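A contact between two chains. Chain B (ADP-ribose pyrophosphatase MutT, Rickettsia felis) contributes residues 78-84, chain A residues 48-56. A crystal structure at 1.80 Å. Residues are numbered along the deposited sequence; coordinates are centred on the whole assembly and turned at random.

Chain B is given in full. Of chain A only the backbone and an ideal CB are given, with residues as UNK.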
ATOM      1  N   ALA B  78      -6.380   5.142  -4.312  1.00 16.23           N
ATOM      2  CA  ALA B  78      -5.243   5.874  -3.811  1.00 15.67           C
ATOM      3  C   ALA B  78      -4.633   5.234  -2.566  1.00 15.08           C
ATOM      4  O   ALA B  78      -5.266   4.487  -1.847  1.00 14.45           O
ATOM      5  CB  ALA B  78      -5.663   7.293  -3.464  1.00 15.64           C
ATOM      6  N   VAL B  79      -3.412   5.637  -2.289  1.00 15.20           N
ATOM      7  CA  VAL B  79      -2.680   5.284  -1.051  1.00 15.06           C
ATOM      8  C   VAL B  79      -2.259   6.583  -0.400  1.00 15.23           C
ATOM      9  O   VAL B  79      -1.786   7.478  -1.093  1.00 15.45           O
ATOM     10  CB  VAL B  79      -1.435   4.480  -1.381  1.00 15.42           C
ATOM     11  CG1 VAL B  79      -0.646   4.130  -0.128  1.00 15.56           C
ATOM     12  CG2 VAL B  79      -1.817   3.208  -2.118  1.00 15.51           C
ATOM     13  N   THR B  80      -2.443   6.696   0.904  1.00 15.44           N
ATOM     14  CA  THR B  80      -1.870   7.821   1.702  1.00 16.32           C
ATOM     15  C   THR B  80      -0.988   7.293   2.787  1.00 17.22           C
ATOM     16  O   THR B  80      -1.143   6.129   3.201  1.00 17.38           O
ATOM     17  CB  THR B  80      -2.971   8.721   2.329  1.00 16.05           C
ATOM     18  OG1 THR B  80      -3.756   7.957   3.257  1.00 15.87           O
ATOM     19  CG2 THR B  80      -3.890   9.242   1.226  1.00 15.99           C
ATOM     20  N   ASN B  81      -0.047   8.132   3.213  1.00 18.32           N
ATOM     21  CA  ASN B  81       0.920   7.785   4.235  1.00 19.74           C
ATOM     22  C   ASN B  81       0.842   8.798   5.361  1.00 20.91           C
ATOM     23  O   ASN B  81       1.231   9.936   5.191  1.00 21.53           O
ATOM     24  CB  ASN B  81       2.328   7.712   3.638  1.00 20.58           C
ATOM     25  CG  ASN B  81       3.313   7.137   4.610  1.00 21.69           C
ATOM     26  OD1 ASN B  81       3.042   6.184   5.281  1.00 21.57           O
ATOM     27  ND2 ASN B  81       4.448   7.736   4.696  1.00 24.95           N
ATOM     28  N   ASP B  82       0.245   8.401   6.476  1.00 22.12           N
ATOM     29  CA  ASP B  82      -0.138   9.370   7.497  1.00 23.99           C
ATOM     30  C   ASP B  82       0.535   9.043   8.812  1.00 25.03           C
ATOM     31  O   ASP B  82       0.283   8.012   9.419  1.00 24.56           O
ATOM     32  CB  ASP B  82      -1.661   9.364   7.641  1.00 24.22           C
ATOM     33  CG  ASP B  82      -2.376   9.356   6.286  1.00 24.17           C
ATOM     34  OD1 ASP B  82      -2.307  10.406   5.669  1.00 26.97           O
ATOM     35  OD2 ASP B  82      -2.906   8.309   5.827  1.00 23.78           O
ATOM     36  N   ILE B  83       1.384   9.936   9.274  1.00 26.88           N
ATOM     37  CA  ILE B  83       1.942   9.827  10.590  1.00 30.13           C
ATOM     38  C   ILE B  83       1.086  10.725  11.501  1.00 33.70           C
ATOM     39  O   ILE B  83       0.939  11.915  11.197  1.00 34.20           O
ATOM     40  CB  ILE B  83       3.426  10.264  10.577  1.00 33.39           C
ATOM     41  CG1 ILE B  83       4.239   9.287   9.705  1.00 35.57           C
ATOM     42  CG2 ILE B  83       3.975  10.319  11.998  1.00 34.69           C
ATOM     43  CD1 ILE B  83       4.850   9.829   8.416  1.00 36.77           C
ATOM     44  N   PHE B  84       0.455  10.137  12.536  1.00 34.05           N
ATOM     45  CA  PHE B  84      -0.235  10.899  13.598  1.00 37.83           C
ATOM     46  C   PHE B  84       0.741  11.024  14.771  1.00 41.84           C
ATOM     47  O   PHE B  84       0.914  10.080  15.542  1.00 41.97           O
ATOM     48  CB  PHE B  84      -1.491  10.187  14.051  1.00 37.46           C
ATOM     49  CG  PHE B  84      -2.495   9.960  12.957  1.00 36.61           C
ATOM     50  CD1 PHE B  84      -2.365   8.891  12.107  1.00 36.38           C
ATOM     51  CD2 PHE B  84      -3.581  10.820  12.787  1.00 37.71           C
ATOM     52  CE1 PHE B  84      -3.278   8.659  11.100  1.00 35.57           C
ATOM     53  CE2 PHE B  84      -4.495  10.592  11.777  1.00 35.65           C
ATOM     54  CZ  PHE B  84      -4.338   9.516  10.930  1.00 35.16           C
TER
ATOM     55  N   UNK A  48      11.029  -3.668   5.531  1.00 19.94           N
ATOM     56  CA  UNK A  48       9.844  -3.164   6.217  1.00 20.36           C
ATOM     57  C   UNK A  48       9.840  -1.646   6.300  1.00 19.66           C
ATOM     58  O   UNK A  48      10.870  -1.029   6.597  1.00 19.59           O
ATOM     59  CB  UNK A  48       9.755  -3.760   7.623  1.00 20.36           C
ATOM     60  N   UNK A  49       8.682  -1.030   6.070  1.00 18.39           N
ATOM     61  CA  UNK A  49       8.524   0.402   6.350  1.00 18.48           C
ATOM     62  C   UNK A  49       8.652   0.608   7.865  1.00 19.31           C
ATOM     63  O   UNK A  49       8.026  -0.104   8.647  1.00 19.74           O
ATOM     64  CB  UNK A  49       7.182   0.925   5.834  1.00 18.48           C
ATOM     65  N   UNK A  50       9.480   1.547   8.286  1.00 20.53           N
ATOM     66  CA  UNK A  50       9.623   1.812   9.698  1.00 22.64           C
ATOM     67  C   UNK A  50       8.727   2.969  10.099  1.00 22.26           C
ATOM     68  O   UNK A  50       8.356   3.825   9.280  1.00 21.23           O
ATOM     69  CB  UNK A  50      11.082   2.108  10.049  1.00 22.64           C
ATOM     70  N   UNK A  51       8.392   3.004  11.381  1.00 22.96           N
ATOM     71  CA  UNK A  51       7.519   4.062  11.895  1.00 23.16           C
ATOM     72  C   UNK A  51       8.109   5.431  11.567  1.00 23.35           C
ATOM     73  O   UNK A  51       9.274   5.676  11.832  1.00 23.03           O
ATOM     74  CB  UNK A  51       7.319   3.915  13.405  1.00 23.16           C
ATOM     75  N   UNK A  52       7.286   6.333  11.048  1.00 22.83           N
ATOM     76  CA  UNK A  52       7.705   7.699  10.819  1.00 23.40           C
ATOM     77  C   UNK A  52       8.285   8.007   9.453  1.00 22.75           C
ATOM     78  O   UNK A  52       8.381   9.174   9.111  1.00 24.58           O
ATOM     79  CB  UNK A  52       8.740   8.076  11.880  1.00 23.40           C
ATOM     80  N   UNK A  53       8.602   6.988   8.684  1.00 21.21           N
ATOM     81  CA  UNK A  53       9.181   7.116   7.348  1.00 20.29           C
ATOM     82  C   UNK A  53       8.185   7.345   6.226  1.00 19.14           C
ATOM     83  O   UNK A  53       7.094   6.823   6.221  1.00 18.79           O
ATOM     84  CB  UNK A  53       9.989   5.856   7.030  1.00 20.29           C
ATOM     85  N   UNK A  54       8.612   8.101   5.244  1.00 18.64           N
ATOM     86  CA  UNK A  54       7.988   8.134   3.964  1.00 17.99           C
ATOM     87  C   UNK A  54       8.447   6.929   3.147  1.00 17.11           C
ATOM     88  O   UNK A  54       9.484   6.314   3.440  1.00 16.60           O
ATOM     89  CB  UNK A  54       8.301   9.449   3.247  1.00 17.99           C
ATOM     90  N   UNK A  55       7.657   6.591   2.140  1.00 16.83           N
ATOM     91  CA  UNK A  55       7.981   5.451   1.273  1.00 16.27           C
ATOM     92  C   UNK A  55       9.304   5.746   0.609  1.00 16.36           C
ATOM     93  O   UNK A  55      10.082   4.833   0.479  1.00 15.93           O
ATOM     94  CB  UNK A  55       6.889   5.194   0.233  1.00 16.27           C
ATOM     95  N   UNK A  56       9.559   7.011   0.267  1.00 16.91           N
ATOM     96  CA  UNK A  56      10.752   7.373  -0.478  1.00 17.38           C
ATOM     97  C   UNK A  56      11.975   7.321   0.431  1.00 17.63           C
ATOM     98  O   UNK A  56      13.017   6.825  -0.012  1.00 17.31           O
ATOM     99  CB  UNK A  56      10.600   8.764  -1.096  1.00 17.38           C
TER

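Chain B runs as a strand, and V79(B), N81(B) and I83(B) point their CA-to-CB bonds toward chain A.

Position 48 is out of reach. Chain B sets no demand, and many side chains would fit. It is H48(A), which makes no contact here.

Position 49 points toward chain B, but nothing lies within 5.5 Å of the ideal CB. A medium or long side chain could cross the gap, and N81(B) offers its amide there. The residue is L49(A). Its CD2 comes to 4.3 Å from OD1 of N81(B).

Position 50 is out of reach and opens a turn, so chain B allows almost anything. It is E50(A).

Position 51 points away. Only a long side chain could bend back. F51(A) is found; its ring end comes nearer, but CZ of F51(A) stays 4.6 Å from CG2 of I83(B).

Position 52 has phi 92° and psi -13°. A CB here would be jammed against the carbonyl O of the residue before, which by itself calls for glycine. The residue is G52(A), the third of a type II turn. Its O lies 3.7 Å from CD1 of I83(B).

Position 53 points away, so its side chain is little constrained by chain B. Its backbone matters more: the carbonyl O is 3.2 Å from ND2 of N81(B), with an N-H...O angle of 162°. This hydrogen bond is available to any residue type. The deposited residue is E53(A). Its N closes the turn on O of E50(A) at 3.2 Å, and its OE2 accepts from N of E50(A) at 2.9 Å.

Position 54 points sideways, with its ideal CB 4.5 Å from ND2 of N81(B). It directly precedes a helix, so serine, threonine, aspartate or asparagine would suit. T54(A) caps a backbone N just past the stretch. Its CA packs 3.6 Å from ND2 of N81(B).

Position 55 begins the helix and points sideways. The ideal CB touches nothing, but V79(B) offers an apolar surface farther off. A long apolar or aromatic side chain would reach it. F55(A) does so: its CE2 lies 3.9 Å from CG1 of V79(B), which sits at the ring edge. Its CE1 is 3.7 Å from OD1 of N81(B). A water accepts from N of F55(A) at 2.9 Å and, weakly, from ND2 of N81(B) at 3.3 Å.

Position 56 points sideways into space free of chain B. Polar residues would suit. E56(A) accepts a weak bond from the same water, 3.5 Å from its OE1.

Chain A, residues 48-56: HLEFGETFE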
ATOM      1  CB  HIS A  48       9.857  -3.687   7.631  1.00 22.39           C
ATOM      2  CG  HIS A  48       9.482  -5.115   7.736  1.00 24.64           C
ATOM      3  ND1 HIS A  48      10.266  -6.034   8.391  1.00 27.02           N
ATOM      4  CD2 HIS A  48       8.394  -5.793   7.297  1.00 26.97           C
ATOM      5  CE1 HIS A  48       9.701  -7.227   8.331  1.00 28.22           C
ATOM      6  NE2 HIS A  48       8.563  -7.111   7.677  1.00 28.51           N
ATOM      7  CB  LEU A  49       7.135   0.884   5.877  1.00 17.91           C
ATOM      8  CG  LEU A  49       6.872   2.387   6.044  1.00 18.21           C
ATOM      9  CD1 LEU A  49       7.777   3.254   5.181  1.00 18.10           C
ATOM     10  CD2 LEU A  49       5.438   2.644   5.674  1.00 18.17           C
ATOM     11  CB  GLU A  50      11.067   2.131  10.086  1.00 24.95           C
ATOM     12  CG  GLU A  50      11.999   0.941   9.973  1.00 27.01           C
ATOM     13  CD  GLU A  50      13.453   1.273  10.307  1.00 30.46           C
ATOM     14  OE1 GLU A  50      13.733   2.385  10.791  1.00 34.48           O
ATOM     15  OE2 GLU A  50      14.324   0.398  10.035  1.00 35.49           O
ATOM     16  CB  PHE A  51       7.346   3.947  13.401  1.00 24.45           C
ATOM     17  CG  PHE A  51       6.536   5.068  14.010  1.00 25.45           C
ATOM     18  CD1 PHE A  51       7.117   6.297  14.351  1.00 26.67           C
ATOM     19  CD2 PHE A  51       5.191   4.888  14.261  1.00 25.59           C
ATOM     20  CE1 PHE A  51       6.335   7.307  14.910  1.00 27.50           C
ATOM     21  CE2 PHE A  51       4.427   5.894  14.825  1.00 26.97           C
ATOM     22  CZ  PHE A  51       5.006   7.108  15.133  1.00 27.73           C
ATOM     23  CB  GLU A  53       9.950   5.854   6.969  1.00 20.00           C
ATOM     24  CG  GLU A  53      11.143   5.478   7.779  1.00 20.81           C
ATOM     25  CD  GLU A  53      11.921   4.379   7.115  1.00 20.22           C
ATOM     26  OE1 GLU A  53      13.045   4.698   6.683  1.00 20.81           O
ATOM     27  OE2 GLU A  53      11.438   3.198   6.967  1.00 19.25           O
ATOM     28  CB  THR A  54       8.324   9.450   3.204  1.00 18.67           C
ATOM     29  OG1 THR A  54       9.637   9.370   2.715  1.00 18.42           O
ATOM     30  CG2 THR A  54       8.120  10.711   4.126  1.00 19.72           C
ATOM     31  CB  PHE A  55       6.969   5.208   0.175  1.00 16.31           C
ATOM     32  CG  PHE A  55       5.548   4.915   0.672  1.00 16.61           C
ATOM     33  CD1 PHE A  55       5.321   4.355   1.919  1.00 16.80           C
ATOM     34  CD2 PHE A  55       4.456   5.242  -0.126  1.00 17.05           C
ATOM     35  CE1 PHE A  55       4.020   4.131   2.358  1.00 17.33           C
ATOM     36  CE2 PHE A  55       3.167   4.997   0.293  1.00 17.45           C
ATOM     37  CZ  PHE A  55       2.949   4.445   1.526  1.00 17.56           C
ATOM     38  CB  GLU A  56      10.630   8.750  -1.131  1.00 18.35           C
ATOM     39  CG  GLU A  56       9.559   8.802  -2.232  1.00 18.53           C
ATOM     40  CD  GLU A  56       8.146   9.057  -1.664  1.00 18.96           C
ATOM     41  OE1 GLU A  56       7.924   9.349  -0.437  1.00 19.31           O
ATOM     42  OE2 GLU A  56       7.207   8.939  -2.478  1.00 19.53           O
TER
HETATM   43  O   HOH W   1       5.324   8.249   1.579  1.00 18.47           O
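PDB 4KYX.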